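Local coordinates for mitogen (Streptococcus dysgalactiae, PDB 2J4X), which acts as a bacterial superantigen, a zinc-binding mitogen of the staphylococcal and streptococcal toxin family that probably stimulates T cells through their receptors, at residues T180-H185 / F202-N207; Q138-R143 / G166-H171; R143-L148 / T184-T189. All blocks are in the same frame, centred on the assembly; numbering follows the deposited sequence.

Interaction 1: residues T180-H185 / F202-N207; sequences TDLFTH and FDVYLN. With ZN (zinc ion), chain B.
Leu182 meets Val204 and Leu206 purely through aliphatic methyl groups, with no flat group's face or edge in the join; the carboxylates and Tyr205 find their partners elsewhere, while Phe183 packs on Leu10 of helix 7-14 and Phe202 on Ile140. Asp181 OD1 receives Phe183 N at 3.0 Å from above the carboxylate plane, 40° out of it. This Asx turn sits at the start of a type I turn from Asp181 to Thr184, which ends strand 177-181 and turns the side chain of Leu182 toward segment 202-207. The ring of Tyr205 stacks with that of Tyr167, and the carboxylate of Asp203 holds the zinc ion through one oxygen, OD2, at 2.2 Å, with His171 and His201 completing the three protein ligands.

In the hydrophobic join a single methyl does the touching. Leu182 CD1, extended away from its own backbone (chi2 177°), lies 4.2 Å from Val204 CG1 and 4.3 Å from Leu206 CD2. Val204 and Leu206 alternate along the strand with Asp203 and Tyr205, so the apolar side chains and the zinc ligand occupy opposite faces. No hydrogen bond crosses between the segments. Strand 166-172 runs between strands 177-181 and 199-206 in the sheet; Leu182, backbone-bonded to Gly166, reaches over that end of it to strand 199-206, with Arg145 of helix 137-150 against Leu182 and Ile113 of strand 104-114 against Leu206.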
loop_
_atom_site.group_PDB
_atom_site.type_symbol
_atom_site.label_atom_id
_atom_site.label_comp_id
_atom_site.label_asym_id
_atom_site.label_seq_id
_atom_site.Cartn_x
_atom_site.Cartn_y
_atom_site.Cartn_z
ATOM N N THR A 180 -8.914 1.658 7.949
ATOM C CA THR A 180 -8.952 0.671 6.883
ATOM C C THR A 180 -9.121 -0.726 7.451
ATOM O O THR A 180 -8.468 -1.087 8.417
ATOM C CB THR A 180 -7.662 0.724 6.030
ATOM O OG1 THR A 180 -7.531 2.032 5.460
ATOM C CG2 THR A 180 -7.704 -0.305 4.911
ATOM N N ASP A 181 -10.004 -1.510 6.842
ATOM C CA ASP A 181 -10.262 -2.874 7.287
ATOM C C ASP A 181 -9.109 -3.731 6.794
ATOM O O ASP A 181 -8.862 -3.785 5.591
ATOM C CB ASP A 181 -11.577 -3.379 6.690
ATOM C CG ASP A 181 -12.074 -4.628 7.351
ATOM O OD1 ASP A 181 -11.261 -5.408 7.854
ATOM O OD2 ASP A 181 -13.290 -4.854 7.352
ATOM N N LEU A 182 -8.402 -4.378 7.723
ATOM C CA LEU A 182 -7.254 -5.235 7.408
ATOM C C LEU A 182 -7.617 -6.524 6.712
ATOM O O LEU A 182 -6.742 -7.254 6.271
ATOM C CB LEU A 182 -6.490 -5.589 8.683
ATOM C CG LEU A 182 -5.534 -4.549 9.266
ATOM C CD1 LEU A 182 -4.924 -5.057 10.590
ATOM C CD2 LEU A 182 -4.441 -4.255 8.217
ATOM N N PHE A 183 -8.914 -6.812 6.649
ATOM C CA PHE A 183 -9.413 -8.018 6.011
ATOM C C PHE A 183 -10.173 -7.731 4.727
ATOM O O PHE A 183 -11.063 -8.482 4.334
ATOM C CB PHE A 183 -10.266 -8.822 7.006
ATOM C CG PHE A 183 -9.433 -9.581 7.999
ATOM C CD1 PHE A 183 -8.813 -8.919 9.052
ATOM C CD2 PHE A 183 -9.114 -10.920 7.774
ATOM C CE1 PHE A 183 -7.877 -9.572 9.852
ATOM C CE2 PHE A 183 -8.181 -11.576 8.569
ATOM C CZ PHE A 183 -7.561 -10.897 9.604
ATOM N N THR A 184 -9.801 -6.625 4.090
ATOM C CA THR A 184 -10.377 -6.188 2.821
ATOM C C THR A 184 -9.215 -5.840 1.881
ATOM O O THR A 184 -8.060 -5.727 2.312
ATOM C CB THR A 184 -11.293 -4.913 2.971
ATOM O OG1 THR A 184 -10.512 -3.783 3.357
ATOM C CG2 THR A 184 -12.354 -5.127 4.003
ATOM N N HIS A 185 -9.522 -5.701 0.593
ATOM C CA HIS A 185 -8.523 -5.314 -0.407
ATOM C C HIS A 185 -8.948 -3.940 -0.932
ATOM O O HIS A 185 -9.836 -3.841 -1.777
ATOM C CB HIS A 185 -8.474 -6.303 -1.577
ATOM C CG HIS A 185 -7.324 -6.059 -2.501
ATOM N ND1 HIS A 185 -6.845 -4.792 -2.767
ATOM C CD2 HIS A 185 -6.537 -6.912 -3.194
ATOM C CE1 HIS A 185 -5.809 -4.876 -3.580
ATOM N NE2 HIS A 185 -5.601 -6.151 -3.855
ATOM N N PHE A 202 0.575 5.620 13.179
ATOM C CA PHE A 202 -0.337 4.602 12.648
ATOM C C PHE A 202 -0.846 3.768 13.818
ATOM O O PHE A 202 -0.068 3.426 14.707
ATOM C CB PHE A 202 0.375 3.673 11.652
ATOM C CG PHE A 202 0.902 4.372 10.432
ATOM C CD1 PHE A 202 2.110 3.973 9.862
ATOM C CD2 PHE A 202 0.207 5.443 9.867
ATOM C CE1 PHE A 202 2.628 4.636 8.746
ATOM C CE2 PHE A 202 0.710 6.113 8.756
ATOM C CZ PHE A 202 1.927 5.708 8.193
ATOM N N ASP A 203 -2.146 3.455 13.817
ATOM C CA ASP A 203 -2.760 2.641 14.871
ATOM C C ASP A 203 -3.323 1.348 14.314
ATOM O O ASP A 203 -4.105 1.361 13.366
ATOM C CB ASP A 203 -3.891 3.395 15.562
ATOM C CG ASP A 203 -3.395 4.502 16.470
ATOM O OD1 ASP A 203 -2.500 4.248 17.321
ATOM O OD2 ASP A 203 -3.917 5.629 16.329
ATOM N N VAL A 204 -2.932 0.231 14.912
ATOM C CA VAL A 204 -3.399 -1.074 14.464
ATOM C C VAL A 204 -4.334 -1.650 15.525
ATOM O O VAL A 204 -3.950 -1.747 16.680
ATOM C CB VAL A 204 -2.215 -2.015 14.252
ATOM C CG1 VAL A 204 -2.695 -3.333 13.705
ATOM C CG2 VAL A 204 -1.204 -1.367 13.321
ATOM N N TYR A 205 -5.562 -2.014 15.143
ATOM C CA TYR A 205 -6.547 -2.563 16.089
ATOM C C TYR A 205 -6.879 -4.008 15.837
ATOM O O TYR A 205 -7.831 -4.311 15.117
ATOM C CB TYR A 205 -7.839 -1.754 16.054
ATOM C CG TYR A 205 -7.609 -0.332 16.456
ATOM C CD1 TYR A 205 -7.345 0.660 15.502
ATOM C CD2 TYR A 205 -7.576 0.016 17.801
ATOM C CE1 TYR A 205 -7.053 1.965 15.889
ATOM C CE2 TYR A 205 -7.282 1.309 18.197
ATOM C CZ TYR A 205 -7.025 2.274 17.245
ATOM O OH TYR A 205 -6.747 3.544 17.678
ATOM N N LEU A 206 -6.106 -4.893 16.460
ATOM C CA LEU A 206 -6.283 -6.327 16.300
ATOM C C LEU A 206 -7.513 -6.901 17.009
ATOM O O LEU A 206 -7.810 -6.560 18.153
ATOM C CB LEU A 206 -5.013 -7.056 16.746
ATOM C CG LEU A 206 -3.746 -6.552 16.049
ATOM C CD1 LEU A 206 -2.561 -7.404 16.463
ATOM C CD2 LEU A 206 -3.934 -6.574 14.536
ATOM N N ASN A 207 -8.232 -7.762 16.292
ATOM C CA ASN A 207 -9.426 -8.411 16.797
ATOM C C ASN A 207 -10.438 -7.408 17.293
ATOM O O ASN A 207 -11.011 -7.579 18.360
ATOM C CB ASN A 207 -9.063 -9.387 17.912
ATOM C CG ASN A 207 -8.234 -10.548 17.415
ATOM O OD1 ASN A 207 -7.201 -10.871 17.987
ATOM N ND2 ASN A 207 -8.683 -11.182 16.347
HETATM ZN ZN ZN B . -3.639 7.320 17.689
#

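Interaction 2: residues Q138-R143 / G166-H171; sequences QEIDVR and GYWGIH. With ZN (zinc ion), chain B.
The helix-on-sheet core of the beta-grasp domain is built here, where Trp168 and Ile170 of strand 166-172 face Ile140 and Asp141 of helix 137-150. The local helix and strand axes approach to 10.7 Å at an angle of 135°, and the indole reaches from the strand to the helix across this separation. Trp168 CG stands between its backbone N and carbonyl carbon (chi1 69°), which sends the ring across to the helix. At the ring's edge, Trp168 NE1 donates to Asp141 OD1 at 2.9 Å, meeting the oxygen nearly in line with its C-O bond. The hydrogen bond is bent, with an N-H...O angle of 137°; the carboxylate and ring planes are nearly parallel, with the oxygen displaced somewhat from the ring plane.

This buried carboxylate has further partners: Arg145 NE forms a salt bridge with OD1, and Tyr188 OH is hydrogen-bonded to OD2. Such a set of donors around it would probably favour the charged form. Ile140 crosses the indole at about a right angle, its CG2 branch packed tightly at 3.3 Å from Trp168 CH2. Its other branch runs extended, bringing Ile140 CD1 to 4.2 Å from Ile170 CD1, methyl against methyl.

His171, next along the strand, points to the other face of the sheet and binds the zinc ion through ND1 at 2.2 Å, together with His201 and Asp203. Around the core, Phe130 of strand 126-132 and Phe202 of strand 199-206 also pack on Ile140, and strand 166-172 itself is hydrogen-bonded to strand 177-181 along one edge and to strand 199-206 along the other.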
loop_
_atom_site.group_PDB
_atom_site.type_symbol
_atom_site.label_atom_id
_atom_site.label_comp_id
_atom_site.label_asym_id
_atom_site.label_seq_id
_atom_site.Cartn_x
_atom_site.Cartn_y
_atom_site.Cartn_z
ATOM N N GLN A 138 -1.623 3.240 -0.891
ATOM C CA GLN A 138 -1.322 1.858 -1.220
ATOM C C GLN A 138 0.013 1.426 -0.626
ATOM O O GLN A 138 0.119 0.301 -0.107
ATOM C CB GLN A 138 -1.279 1.636 -2.727
ATOM C CG GLN A 138 -0.782 0.226 -3.044
ATOM C CD GLN A 138 -0.768 -0.104 -4.520
ATOM O OE1 GLN A 138 -0.519 -1.245 -4.902
ATOM N NE2 GLN A 138 -1.042 0.889 -5.358
ATOM N N GLU A 139 1.022 2.306 -0.705
ATOM C CA GLU A 139 2.350 2.015 -0.167
ATOM C C GLU A 139 2.310 1.810 1.348
ATOM O O GLU A 139 2.867 0.836 1.857
ATOM C CB GLU A 139 3.345 3.134 -0.472
ATOM C CG GLU A 139 4.725 2.846 0.162
ATOM C CD GLU A 139 5.754 3.933 -0.055
ATOM O OE1 GLU A 139 5.688 4.652 -1.067
ATOM O OE2 GLU A 139 6.653 4.049 0.786
ATOM N N ILE A 140 1.688 2.745 2.070
ATOM C CA ILE A 140 1.543 2.631 3.524
ATOM C C ILE A 140 0.793 1.337 3.875
ATOM O O ILE A 140 1.255 0.554 4.704
ATOM C CB ILE A 140 0.711 3.788 4.107
ATOM C CG1 ILE A 140 1.405 5.122 3.827
ATOM C CG2 ILE A 140 0.497 3.576 5.595
ATOM C CD1 ILE A 140 0.623 6.331 4.321
ATOM N N ASP A 141 -0.352 1.108 3.230
ATOM C CA ASP A 141 -1.180 -0.058 3.519
ATOM C C ASP A 141 -0.446 -1.372 3.305
ATOM O O ASP A 141 -0.471 -2.249 4.166
ATOM C CB ASP A 141 -2.463 -0.002 2.671
ATOM C CG ASP A 141 -3.536 -0.976 3.160
ATOM O OD1 ASP A 141 -3.658 -1.161 4.388
ATOM O OD2 ASP A 141 -4.270 -1.541 2.329
ATOM N N VAL A 142 0.204 -1.499 2.153
ATOM C CA VAL A 142 0.966 -2.692 1.814
ATOM C C VAL A 142 2.173 -2.927 2.727
ATOM O O VAL A 142 2.431 -4.048 3.140
ATOM C CB VAL A 142 1.459 -2.632 0.334
ATOM C CG1 VAL A 142 2.514 -3.732 0.081
ATOM C CG2 VAL A 142 0.245 -2.764 -0.616
ATOM N N ARG A 143 2.941 -1.890 3.025
ATOM C CA ARG A 143 4.081 -2.066 3.911
ATOM C C ARG A 143 3.599 -2.384 5.353
ATOM O O ARG A 143 4.219 -3.194 6.079
ATOM C CB ARG A 143 4.951 -0.800 3.889
ATOM C CG ARG A 143 5.584 -0.505 2.534
ATOM C CD ARG A 143 6.408 0.782 2.567
ATOM N NE ARG A 143 7.528 0.706 3.505
ATOM C CZ ARG A 143 8.314 1.731 3.813
ATOM N NH1 ARG A 143 8.104 2.908 3.262
ATOM N NH2 ARG A 143 9.315 1.588 4.666
ATOM N N GLY A 166 -9.817 -7.267 12.126
ATOM C CA GLY A 166 -9.160 -6.048 12.560
ATOM C C GLY A 166 -9.064 -4.926 11.541
ATOM O O GLY A 166 -9.439 -5.068 10.393
ATOM N N TYR A 167 -8.547 -3.788 11.976
ATOM C CA TYR A 167 -8.392 -2.629 11.101
ATOM C C TYR A 167 -7.265 -1.722 11.630
ATOM O O TYR A 167 -6.756 -1.918 12.730
ATOM C CB TYR A 167 -9.733 -1.857 11.000
ATOM C CG TYR A 167 -10.206 -1.180 12.280
ATOM C CD1 TYR A 167 -10.018 0.187 12.486
ATOM C CD2 TYR A 167 -10.828 -1.911 13.284
ATOM C CE1 TYR A 167 -10.433 0.795 13.651
ATOM C CE2 TYR A 167 -11.243 -1.306 14.455
ATOM C CZ TYR A 167 -11.041 0.041 14.629
ATOM O OH TYR A 167 -11.446 0.622 15.797
ATOM N N TRP A 168 -6.849 -0.753 10.833
ATOM C CA TRP A 168 -5.818 0.142 11.295
ATOM C C TRP A 168 -6.184 1.525 10.831
ATOM O O TRP A 168 -7.154 1.706 10.104
ATOM C CB TRP A 168 -4.443 -0.252 10.748
ATOM C CG TRP A 168 -4.295 -0.034 9.289
ATOM C CD1 TRP A 168 -4.780 -0.826 8.278
ATOM C CD2 TRP A 168 -3.616 1.054 8.656
ATOM N NE1 TRP A 168 -4.435 -0.298 7.052
ATOM C CE2 TRP A 168 -3.723 0.858 7.252
ATOM C CE3 TRP A 168 -2.927 2.181 9.136
ATOM C CZ2 TRP A 168 -3.161 1.748 6.324
ATOM C CZ3 TRP A 168 -2.372 3.062 8.216
ATOM C CH2 TRP A 168 -2.492 2.838 6.819
ATOM N N GLY A 169 -5.405 2.505 11.265
ATOM C CA GLY A 169 -5.653 3.874 10.864
ATOM C C GLY A 169 -4.432 4.775 10.846
ATOM O O GLY A 169 -3.440 4.536 11.523
ATOM N N ILE A 170 -4.522 5.814 10.026
ATOM C CA ILE A 170 -3.486 6.824 9.913
ATOM C C ILE A 170 -4.012 7.878 10.875
ATOM O O ILE A 170 -5.097 8.435 10.655
ATOM C CB ILE A 170 -3.447 7.419 8.488
ATOM C CG1 ILE A 170 -3.015 6.335 7.502
ATOM C CG2 ILE A 170 -2.517 8.642 8.444
ATOM C CD1 ILE A 170 -3.204 6.700 6.049
ATOM N N HIS A 171 -3.283 8.124 11.959
ATOM C CA HIS A 171 -3.726 9.119 12.922
ATOM C C HIS A 171 -3.005 10.413 12.655
ATOM O O HIS A 171 -1.809 10.553 12.935
ATOM C CB HIS A 171 -3.483 8.665 14.356
ATOM C CG HIS A 171 -4.416 9.301 15.350
ATOM N ND1 HIS A 171 -4.928 8.619 16.437
ATOM C CD2 HIS A 171 -4.945 10.548 15.408
ATOM C CE1 HIS A 171 -5.731 9.417 17.118
ATOM N NE2 HIS A 171 -5.758 10.594 16.516
HETATM ZN ZN ZN B . -3.639 7.320 17.689
#

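Interaction 3: residues R143-L148 / T184-T189; sequences RLRKSL and THPNYT
Arg145 reaches from the central helix of the beta-grasp domain to the loop that follows strand 177-181, and its guanidinium group carries nearly the whole contact. Extended from CG to NE, the side chain places NH1 2.9 Å from Thr184 O. The donor arrives almost in line with the carbonyl bond, at a C=O...N angle of 168°, although the oxygen is tilted 28° from the guanidinium plane. Arg145 NH2 adds a weak, longer bond to the same oxygen at 3.3 Å, making Thr184 O a shared acceptor.

Other partners of the guanidinium lie nearby. Arg145 NE is paired with the carboxylate of Asp141 one helical turn earlier, NH2 makes a weak bond to Asp181 O, and NH1 a weak one to Tyr157 OH. A buried positive charge is thus met by one carboxylate and several oxygens. Pro186 approaches from the opposite direction and sets its CD 3.5 Å from Arg145 NH2, a van der Waals contact of a ring carbon with the nitrogen, oblique to the guanidinium. Thr184 OG1 lies within hydrogen-bonding distance of Asp181 O, and Tyr188 OH is hydrogen-bonded to Asp141 and Tyr14.

Within the loop, His185 ND1 donates to Pro186 O at 2.8 Å, in the carbonyl plane and on a lone pair, while Thr189 N binds Asn187 OD1 at 3.0 Å in an Asx turn. Pro186 O also stands 3.9 Å above the centre of the Tyr188 ring plane.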
loop_
_atom_site.group_PDB
_atom_site.type_symbol
_atom_site.label_atom_id
_atom_site.label_comp_id
_atom_site.label_asym_id
_atom_site.label_seq_id
_atom_site.Cartn_x
_atom_site.Cartn_y
_atom_site.Cartn_z
ATOM N N ARG A 143 2.941 -1.890 3.025
ATOM C CA ARG A 143 4.081 -2.066 3.911
ATOM C C ARG A 143 3.599 -2.384 5.353
ATOM O O ARG A 143 4.219 -3.194 6.079
ATOM C CB ARG A 143 4.951 -0.800 3.889
ATOM C CG ARG A 143 5.584 -0.505 2.534
ATOM C CD ARG A 143 6.408 0.782 2.567
ATOM N NE ARG A 143 7.528 0.706 3.505
ATOM C CZ ARG A 143 8.314 1.731 3.813
ATOM N NH1 ARG A 143 8.104 2.908 3.262
ATOM N NH2 ARG A 143 9.315 1.588 4.666
ATOM N N LEU A 144 2.497 -1.763 5.768
ATOM C CA LEU A 144 1.977 -1.999 7.108
ATOM C C LEU A 144 1.505 -3.429 7.228
ATOM O O LEU A 144 1.759 -4.083 8.245
ATOM C CB LEU A 144 0.822 -1.035 7.441
ATOM C CG LEU A 144 0.228 -1.164 8.854
ATOM C CD1 LEU A 144 -0.233 0.189 9.358
ATOM C CD2 LEU A 144 -0.906 -2.166 8.846
ATOM N N ARG A 145 0.821 -3.921 6.199
ATOM C CA ARG A 145 0.322 -5.300 6.231
ATOM C C ARG A 145 1.474 -6.300 6.205
ATOM O O ARG A 145 1.466 -7.255 6.971
ATOM C CB ARG A 145 -0.635 -5.570 5.059
ATOM C CG ARG A 145 -1.957 -4.853 5.187
ATOM C CD ARG A 145 -2.818 -5.026 3.962
ATOM N NE ARG A 145 -3.938 -4.095 3.964
ATOM C CZ ARG A 145 -5.219 -4.444 3.890
ATOM N NH1 ARG A 145 -5.574 -5.716 3.809
ATOM N NH2 ARG A 145 -6.144 -3.506 3.872
ATOM N N LYS A 146 2.467 -6.071 5.339
ATOM C CA LYS A 146 3.633 -6.953 5.224
ATOM C C LYS A 146 4.421 -7.015 6.540
ATOM O O LYS A 146 4.906 -8.071 6.934
ATOM C CB LYS A 146 4.531 -6.499 4.071
ATOM C CG LYS A 146 4.050 -6.954 2.705
ATOM C CD LYS A 146 4.946 -6.389 1.587
ATOM C CE LYS A 146 4.556 -6.860 0.186
ATOM N NZ LYS A 146 4.981 -8.248 -0.072
ATOM N N SER A 147 4.535 -5.886 7.219
ATOM C CA SER A 147 5.220 -5.841 8.503
ATOM C C SER A 147 4.441 -6.699 9.536
ATOM O O SER A 147 5.030 -7.406 10.357
ATOM C CB SER A 147 5.325 -4.375 8.954
ATOM O OG SER A 147 5.707 -4.272 10.314
ATOM N N LEU A 148 3.112 -6.638 9.483
ATOM C CA LEU A 148 2.276 -7.415 10.388
ATOM C C LEU A 148 2.295 -8.899 9.998
ATOM O O LEU A 148 2.163 -9.773 10.847
ATOM C CB LEU A 148 0.836 -6.882 10.359
ATOM C CG LEU A 148 0.521 -5.541 11.033
ATOM C CD1 LEU A 148 -0.870 -5.099 10.654
ATOM C CD2 LEU A 148 0.652 -5.667 12.538
ATOM N N THR A 184 -9.801 -6.625 4.090
ATOM C CA THR A 184 -10.377 -6.188 2.821
ATOM C C THR A 184 -9.215 -5.840 1.881
ATOM O O THR A 184 -8.060 -5.727 2.312
ATOM C CB THR A 184 -11.293 -4.913 2.971
ATOM O OG1 THR A 184 -10.512 -3.783 3.357
ATOM C CG2 THR A 184 -12.354 -5.127 4.003
ATOM N N HIS A 185 -9.522 -5.701 0.593
ATOM C CA HIS A 185 -8.523 -5.314 -0.407
ATOM C C HIS A 185 -8.948 -3.940 -0.932
ATOM O O HIS A 185 -9.836 -3.841 -1.777
ATOM C CB HIS A 185 -8.474 -6.303 -1.577
ATOM C CG HIS A 185 -7.324 -6.059 -2.501
ATOM N ND1 HIS A 185 -6.845 -4.792 -2.767
ATOM C CD2 HIS A 185 -6.537 -6.912 -3.194
ATOM C CE1 HIS A 185 -5.809 -4.876 -3.580
ATOM N NE2 HIS A 185 -5.601 -6.151 -3.855
ATOM N N PRO A 186 -8.332 -2.860 -0.425
ATOM C CA PRO A 186 -8.739 -1.543 -0.918
ATOM C C PRO A 186 -8.614 -1.418 -2.434
ATOM O O PRO A 186 -7.927 -2.210 -3.078
ATOM C CB PRO A 186 -7.794 -0.590 -0.180
ATOM C CG PRO A 186 -7.523 -1.297 1.103
ATOM C CD PRO A 186 -7.325 -2.734 0.644
ATOM N N ASN A 187 -9.304 -0.424 -2.986
ATOM C CA ASN A 187 -9.247 -0.121 -4.413
ATOM C C ASN A 187 -8.099 0.869 -4.582
ATOM O O ASN A 187 -8.233 2.066 -4.288
ATOM C CB ASN A 187 -10.531 0.549 -4.889
ATOM C CG ASN A 187 -10.519 0.823 -6.384
ATOM O OD1 ASN A 187 -9.491 0.670 -7.047
ATOM N ND2 ASN A 187 -11.666 1.229 -6.920
ATOM N N TYR A 188 -6.972 0.374 -5.058
ATOM C CA TYR A 188 -5.792 1.220 -5.216
ATOM C C TYR A 188 -5.722 1.946 -6.565
ATOM O O TYR A 188 -4.803 2.730 -6.813
ATOM C CB TYR A 188 -4.513 0.384 -5.025
ATOM C CG TYR A 188 -4.387 -0.354 -3.710
ATOM C CD1 TYR A 188 -4.580 0.298 -2.499
ATOM C CD2 TYR A 188 -3.984 -1.690 -3.688
ATOM C CE1 TYR A 188 -4.366 -0.369 -1.285
ATOM C CE2 TYR A 188 -3.766 -2.366 -2.502
ATOM C CZ TYR A 188 -3.951 -1.706 -1.297
ATOM O OH TYR A 188 -3.684 -2.369 -0.113
ATOM N N THR A 189 -6.693 1.701 -7.432
ATOM C CA THR A 189 -6.677 2.340 -8.741
ATOM C C THR A 189 -6.810 3.877 -8.704
ATOM O O THR A 189 -6.526 4.549 -9.701
ATOM C CB THR A 189 -7.769 1.721 -9.666
ATOM O OG1 THR A 189 -9.049 1.801 -9.026
ATOM C CG2 THR A 189 -7.456 0.254 -9.963
#

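How the interactions relate
All three contacts lie close together in the beta-grasp domain, the centres of interactions 1 and 2 about 7 Å apart and those of 2 and 3 about 6 Å. Interactions 1 and 2 share a sheet: Tyr205 N lies 2.7 Å from Tyr167 O and Asp203 O 2.7 Å from Gly169 N, probable hydrogen bonds, so the strands carrying zinc ligands Asp203 and His171 run side by side. Asp141 joins interactions 2 and 3: it takes Trp168 NE1 in the former, while Asp141 OD2 lies 2.6 Å from Tyr188 OH of the latter and OD1 pairs with Arg145 NE. Interaction 3 continues from interaction 1 through Thr184 and His185, on the helix side, away from the metal.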